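Long-range contacts in conserved hypothetical protein (PDB 2GPI), which is of unknown function but belongs to the DUF1488 family and is tentatively linked to transcriptional regulation of the shikimate pathway: residues T9-T13 against F59-R63; I32-G37 against H84-V90. All coordinates share one frame; numbering follows the deposited sequence.

Contact 1: residues T9-T13 against F59-R63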
loop_
_atom_site.group_PDB
_atom_site.type_symbol
_atom_site.label_atom_id
_atom_site.label_comp_id
_atom_site.label_asym_id
_atom_site.label_seq_id
_atom_site.Cartn_x
_atom_site.Cartn_y
_atom_site.Cartn_z
ATOM N N THR A 9 -4.043 0.189 -9.299
ATOM C CA THR A 9 -5.324 -0.200 -9.849
ATOM C C THR A 9 -6.495 -0.209 -8.863
ATOM O O THR A 9 -7.635 -0.561 -9.246
ATOM C CB THR A 9 -5.168 -1.566 -10.543
ATOM O OG1 THR A 9 -4.613 -2.528 -9.629
ATOM C CG2 THR A 9 -4.291 -1.469 -11.799
ATOM N N GLU A 10 -6.237 0.200 -7.613
ATOM C CA GLU A 10 -7.300 0.525 -6.661
ATOM C C GLU A 10 -8.225 -0.641 -6.298
ATOM O O GLU A 10 -9.419 -0.444 -6.056
ATOM C CB GLU A 10 -8.114 1.738 -7.145
ATOM C CG GLU A 10 -7.248 2.997 -7.375
ATOM C CD GLU A 10 -6.311 3.320 -6.209
ATOM O OE1 GLU A 10 -6.789 3.610 -5.086
ATOM O OE2 GLU A 10 -5.059 3.314 -6.428
ATOM N N GLN A 11 -7.654 -1.846 -6.276
ATOM C CA GLN A 11 -8.311 -2.990 -5.665
ATOM C C GLN A 11 -7.869 -2.940 -4.205
ATOM O O GLN A 11 -6.740 -3.269 -3.871
ATOM C CB GLN A 11 -7.931 -4.281 -6.420
ATOM C CG GLN A 11 -8.352 -4.263 -7.884
ATOM C CD GLN A 11 -7.962 -5.515 -8.647
ATOM O OE1 GLN A 11 -7.565 -6.516 -8.061
ATOM N NE2 GLN A 11 -8.092 -5.465 -9.973
ATOM N N LEU A 12 -8.737 -2.371 -3.369
ATOM C CA LEU A 12 -8.425 -2.069 -1.963
ATOM C C LEU A 12 -9.241 -2.999 -1.106
ATOM O O LEU A 12 -10.473 -3.014 -1.206
ATOM C CB LEU A 12 -8.719 -0.607 -1.630
ATOM C CG LEU A 12 -8.116 0.408 -2.623
ATOM C CD1 LEU A 12 -8.680 1.824 -2.384
ATOM C CD2 LEU A 12 -6.610 0.381 -2.661
ATOM N N THR A 13 -8.544 -3.806 -0.311
ATOM C CA THR A 13 -9.182 -4.805 0.596
ATOM C C THR A 13 -8.425 -4.855 1.938
ATOM O O THR A 13 -7.293 -4.420 2.059
ATOM C CB THR A 13 -9.221 -6.182 -0.086
ATOM O OG1 THR A 13 -7.881 -6.633 -0.364
ATOM C CG2 THR A 13 -10.020 -6.107 -1.376
ATOM N N PHE A 59 -6.853 4.827 4.405
ATOM C CA PHE A 59 -6.085 4.610 3.182
ATOM C C PHE A 59 -6.406 5.696 2.132
ATOM O O PHE A 59 -5.495 6.335 1.534
ATOM C CB PHE A 59 -6.289 3.204 2.604
ATOM C CG PHE A 59 -5.546 2.998 1.324
ATOM C CD1 PHE A 59 -6.097 3.414 0.117
ATOM C CD2 PHE A 59 -4.234 2.478 1.322
ATOM C CE1 PHE A 59 -5.397 3.292 -1.096
ATOM C CE2 PHE A 59 -3.549 2.366 0.077
ATOM C CZ PHE A 59 -4.125 2.751 -1.089
ATOM N N GLU A 60 -7.708 5.896 1.906
ATOM C CA GLU A 60 -8.126 6.905 0.905
ATOM C C GLU A 60 -7.634 8.301 1.263
ATOM O O GLU A 60 -7.170 9.060 0.366
ATOM C CB GLU A 60 -9.635 6.846 0.744
ATOM C CG GLU A 60 -10.080 5.640 0.035
ATOM C CD GLU A 60 -9.656 5.594 -1.441
ATOM O OE1 GLU A 60 -9.134 6.593 -1.995
ATOM O OE2 GLU A 60 -9.866 4.552 -2.042
ATOM N N GLN A 61 -7.689 8.649 2.543
ATOM C CA GLN A 61 -7.205 9.962 3.017
ATOM C C GLN A 61 -5.734 10.192 2.664
ATOM O O GLN A 61 -5.341 11.304 2.343
ATOM C CB GLN A 61 -7.435 10.113 4.511
ATOM C CG GLN A 61 -7.000 11.432 5.078
ATOM C CD GLN A 61 -7.470 11.597 6.519
ATOM O OE1 GLN A 61 -8.371 10.857 6.985
ATOM N NE2 GLN A 61 -6.876 12.571 7.229
ATOM N N PHE A 62 -4.930 9.135 2.718
ATOM C CA PHE A 62 -3.518 9.217 2.496
ATOM C C PHE A 62 -3.101 8.444 1.213
ATOM O O PHE A 62 -1.908 8.101 1.045
ATOM C CB PHE A 62 -2.764 8.685 3.715
ATOM C CG PHE A 62 -2.969 9.527 4.947
ATOM C CD1 PHE A 62 -2.154 10.603 5.170
ATOM C CD2 PHE A 62 -3.934 9.209 5.887
ATOM C CE1 PHE A 62 -2.302 11.408 6.277
ATOM C CE2 PHE A 62 -4.119 10.046 6.984
ATOM C CZ PHE A 62 -3.278 11.132 7.173
ATOM N N ARG A 63 -4.050 8.197 0.322
ATOM C CA ARG A 63 -3.808 7.310 -0.820
ATOM C C ARG A 63 -2.551 7.702 -1.597
ATOM O O ARG A 63 -1.706 6.856 -1.933
ATOM C CB ARG A 63 -5.001 7.330 -1.817
ATOM C CG ARG A 63 -4.721 6.676 -3.139
ATOM C CD ARG A 63 -5.874 6.770 -4.056
ATOM N NE ARG A 63 -5.447 6.429 -5.420
ATOM C CZ ARG A 63 -6.212 6.570 -6.503
ATOM N NH1 ARG A 63 -7.439 7.018 -6.373
ATOM N NH2 ARG A 63 -5.740 6.214 -7.697
HETATM O O HOH W 1 -9.236 4.532 -4.590
#

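Contact 2: residues I32-G37 against H84-V90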
loop_
_atom_site.group_PDB
_atom_site.type_symbol
_atom_site.label_atom_id
_atom_site.label_comp_id
_atom_site.label_asym_id
_atom_site.label_seq_id
_atom_site.Cartn_x
_atom_site.Cartn_y
_atom_site.Cartn_z
ATOM N N ILE A 32 1.388 -6.441 -8.845
ATOM C CA ILE A 32 2.242 -6.347 -7.683
ATOM C C ILE A 32 1.360 -6.060 -6.462
ATOM O O ILE A 32 0.725 -4.998 -6.382
ATOM C CB ILE A 32 3.344 -5.278 -7.848
ATOM C CG1 ILE A 32 4.263 -5.622 -9.029
ATOM C CG2 ILE A 32 4.132 -5.162 -6.545
ATOM C CD1 ILE A 32 5.106 -4.403 -9.521
ATOM N N ASP A 33 1.274 -7.044 -5.578
ATOM C CA ASP A 33 0.521 -6.892 -4.359
ATOM C C ASP A 33 1.277 -6.030 -3.345
ATOM O O ASP A 33 2.429 -6.298 -2.938
ATOM C CB ASP A 33 0.046 -8.233 -3.819
ATOM C CG ASP A 33 -0.935 -8.900 -4.794
ATOM O OD1 ASP A 33 -1.989 -8.302 -5.106
ATOM O OD2 ASP A 33 -0.585 -9.965 -5.332
ATOM N N CYS A 34 0.602 -4.987 -2.877
ATOM C CA CYS A 34 1.201 -4.061 -1.918
ATOM C C CYS A 34 0.372 -4.062 -0.634
ATOM O O CYS A 34 -0.842 -4.301 -0.663
ATOM C CB CYS A 34 1.201 -2.636 -2.430
ATOM S SG CYS A 34 2.046 -2.437 -4.026
ATOM N N TYR A 35 1.033 -3.790 0.463
ATOM C CA TYR A 35 0.413 -3.885 1.785
ATOM C C TYR A 35 0.879 -2.744 2.669
ATOM O O TYR A 35 2.018 -2.359 2.643
ATOM C CB TYR A 35 0.754 -5.202 2.435
ATOM C CG TYR A 35 0.274 -6.397 1.658
ATOM C CD1 TYR A 35 1.054 -6.997 0.685
ATOM C CD2 TYR A 35 -1.003 -6.917 1.876
ATOM C CE1 TYR A 35 0.574 -8.031 -0.055
ATOM C CE2 TYR A 35 -1.482 -7.988 1.165
ATOM C CZ TYR A 35 -0.687 -8.563 0.172
ATOM O OH TYR A 35 -1.143 -9.625 -0.548
ATOM N N ILE A 36 -0.046 -2.204 3.453
ATOM C CA ILE A 36 0.292 -1.284 4.543
ATOM C C ILE A 36 -0.387 -1.817 5.820
ATOM O O ILE A 36 -1.627 -1.953 5.883
ATOM C CB ILE A 36 -0.032 0.215 4.222
ATOM C CG1 ILE A 36 0.388 1.136 5.361
ATOM C CG2 ILE A 36 -1.515 0.428 3.852
ATOM C CD1 ILE A 36 0.353 2.639 5.013
ATOM N N GLY A 37 0.443 -2.161 6.792
ATOM C CA GLY A 37 -0.069 -2.760 7.999
ATOM C C GLY A 37 -0.893 -1.815 8.860
ATOM O O GLY A 37 -0.787 -0.583 8.777
ATOM N N HIS A 84 6.066 -9.386 -2.642
ATOM C CA HIS A 84 5.183 -8.293 -2.314
ATOM C C HIS A 84 5.905 -7.013 -1.912
ATOM O O HIS A 84 7.100 -7.022 -1.625
ATOM C CB HIS A 84 4.292 -8.683 -1.170
ATOM C CG HIS A 84 3.450 -9.881 -1.425
ATOM N ND1 HIS A 84 3.060 -10.720 -0.404
ATOM C CD2 HIS A 84 2.942 -10.403 -2.564
ATOM C CE1 HIS A 84 2.362 -11.719 -0.914
ATOM N NE2 HIS A 84 2.258 -11.542 -2.217
ATOM N N ILE A 85 5.137 -5.929 -1.840
ATOM C CA ILE A 85 5.651 -4.645 -1.429
ATOM C C ILE A 85 4.985 -4.279 -0.089
ATOM O O ILE A 85 3.776 -4.264 0.021
ATOM C CB ILE A 85 5.373 -3.539 -2.464
ATOM C CG1 ILE A 85 6.169 -3.775 -3.777
ATOM C CG2 ILE A 85 5.608 -2.120 -1.873
ATOM C CD1 ILE A 85 7.673 -3.477 -3.660
ATOM N N GLN A 86 5.802 -4.074 0.929
ATOM C CA GLN A 86 5.309 -3.678 2.263
ATOM C C GLN A 86 5.698 -2.234 2.530
ATOM O O GLN A 86 6.889 -1.912 2.627
ATOM C CB GLN A 86 5.921 -4.559 3.353
ATOM C CG GLN A 86 5.710 -6.059 3.194
ATOM C CD GLN A 86 4.296 -6.528 3.504
ATOM O OE1 GLN A 86 3.608 -5.973 4.355
ATOM N NE2 GLN A 86 3.868 -7.573 2.814
ATOM N N VAL A 87 4.706 -1.366 2.674
ATOM C CA VAL A 87 4.939 0.028 2.983
ATOM C C VAL A 87 5.071 0.137 4.499
ATOM O O VAL A 87 4.137 -0.132 5.235
ATOM C CB VAL A 87 3.797 0.899 2.484
ATOM C CG1 VAL A 87 3.953 2.332 3.054
ATOM C CG2 VAL A 87 3.729 0.884 0.955
ATOM N N GLU A 88 6.282 0.464 4.946
ATOM C CA GLU A 88 6.604 0.460 6.393
ATOM C C GLU A 88 6.698 1.868 6.981
ATOM O O GLU A 88 6.596 2.032 8.196
ATOM C CB GLU A 88 7.876 -0.352 6.584
ATOM C CG GLU A 88 7.559 -1.813 6.272
ATOM C CD GLU A 88 8.696 -2.731 6.399
ATOM O OE1 GLU A 88 9.779 -2.414 5.869
ATOM O OE2 GLU A 88 8.484 -3.804 6.998
ATOM N N ARG A 89 6.926 2.860 6.125
ATOM C CA ARG A 89 7.042 4.259 6.533
ATOM C C ARG A 89 6.501 5.150 5.444
ATOM O O ARG A 89 6.791 4.942 4.260
ATOM C CB ARG A 89 8.494 4.676 6.796
ATOM C CG ARG A 89 9.250 3.798 7.764
ATOM N N VAL A 90 5.690 6.106 5.854
ATOM C CA VAL A 90 5.130 7.117 4.985
ATOM C C VAL A 90 5.213 8.473 5.694
ATOM O O VAL A 90 4.765 8.616 6.862
ATOM C CB VAL A 90 3.640 6.870 4.694
ATOM C CG1 VAL A 90 3.123 7.907 3.703
ATOM C CG2 VAL A 90 3.397 5.471 4.203
HETATM O O HOH W 2 3.253 -2.352 6.524
#

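Contact 1: residues T9-T13 against F59-R63
Arg63 and Glu10 meet as stacked flat groups, a salt bridge without aligned N-H bonds. With CG anti to the backbone N (chi1 168°) and the chain extended to NE, the arginine runs from the start of helix 63-75 toward the 9-13 loop. Its contact with the loop begins past CB: CG only skirts the carboxylate, and CD lies 3.4 Å from Glu10 OE1. NE comes within 3.1 Å of Glu10 OE1, which sits well out of the guanidinium plane. CZ lies under Glu10 CD at 3.3 Å, while NH2 is 3.2 Å from Glu10 OE2; the two planes are only 22° apart. NH1 stays farther off, 3.7 Å from Glu10 OE1. NE also forms a salt bridge with Glu67 OE1. Water 1 bridges two like charges, donating to Glu10 OE1 (2.7 Å) and Glu60 OE2. Beside this polar cluster, one of two modelled conformers of Leu12 brings CD2 to 3.5 Å from Phe59 CE1. A leucine in place of Arg63 would probably leave Glu10 and Glu67 without the positive charge they now share. With no N-H pointing at Glu10, attraction rests on nearness of charge, which probably offsets the crowding of three carboxylates.

Contact 2: residues I32-G37 against H84-V90
Tyr35 N gives the central bond of a parallel strand pairing to Ile85 O, 2.8 Å away. The flanking donors lie on the other strand: Ile85 N reaches Asp33 O at 2.9 Å (N-H...O 167°), and Val87 N reaches Tyr35 O in a nearly straight bond (171°). Both backbone polar atoms of Tyr35 are thus spent on segment 84-90, whereas Cys34 and Ile36 bond back to Phe23 and Ile21. Gly37 N and Val87 O are joined through water 2, which accepts from the first and donates to the second at 2.7 Å. Other polar atoms are satisfied outside the pair: Asp33 OD1 by His22 NE2, and, through Asp80, the backbone His84 N (OD1) and the side-chain Gln86 NE2 (OD2). The Gln86 chain, in one of its two modelled conformers, bends at chi2 (-74°) and lays its amide almost parallel to the Tyr35 ring, with Gln86 OE1 3.5 Å from Tyr35 CB. Tyr35, whose ring stacks on His22, sets CE1 over one face of the His84 ring, 3.7 Å from CG of His84. On the other side of the sheet, Cys34 SG packs 3.8 Å from Ile85 CB, and Ile36 CD1 meets Val87 CG1. Helix 63-75 lies against this apolar face through Ile66, Leu73 and Ile74. Within the sheet, strand 30-37 lies between antiparallel strand 20-27 and parallel strand 85-87.

How the contacts relate
From the N terminus, strand 6-8 leads into the loop that supplies the first half of contact 1, and strands 13-15 and 20-27 follow before strand 30-37 supplies the first half of contact 2. The chain then turns helical. Contact 1 closes at the end of helix 52-61, bringing the early loop to the helices; contact 2 closes only after helix 63-75, when strand 85-87 returns to the sheet. Each spans some 45 residues, and because their segments alternate the two closures cross rather than nest. Their centres lie about 12 Å apart, joined by Phe59 CD2 packing 4.2 Å from Ile36 CG2, where helix meets sheet.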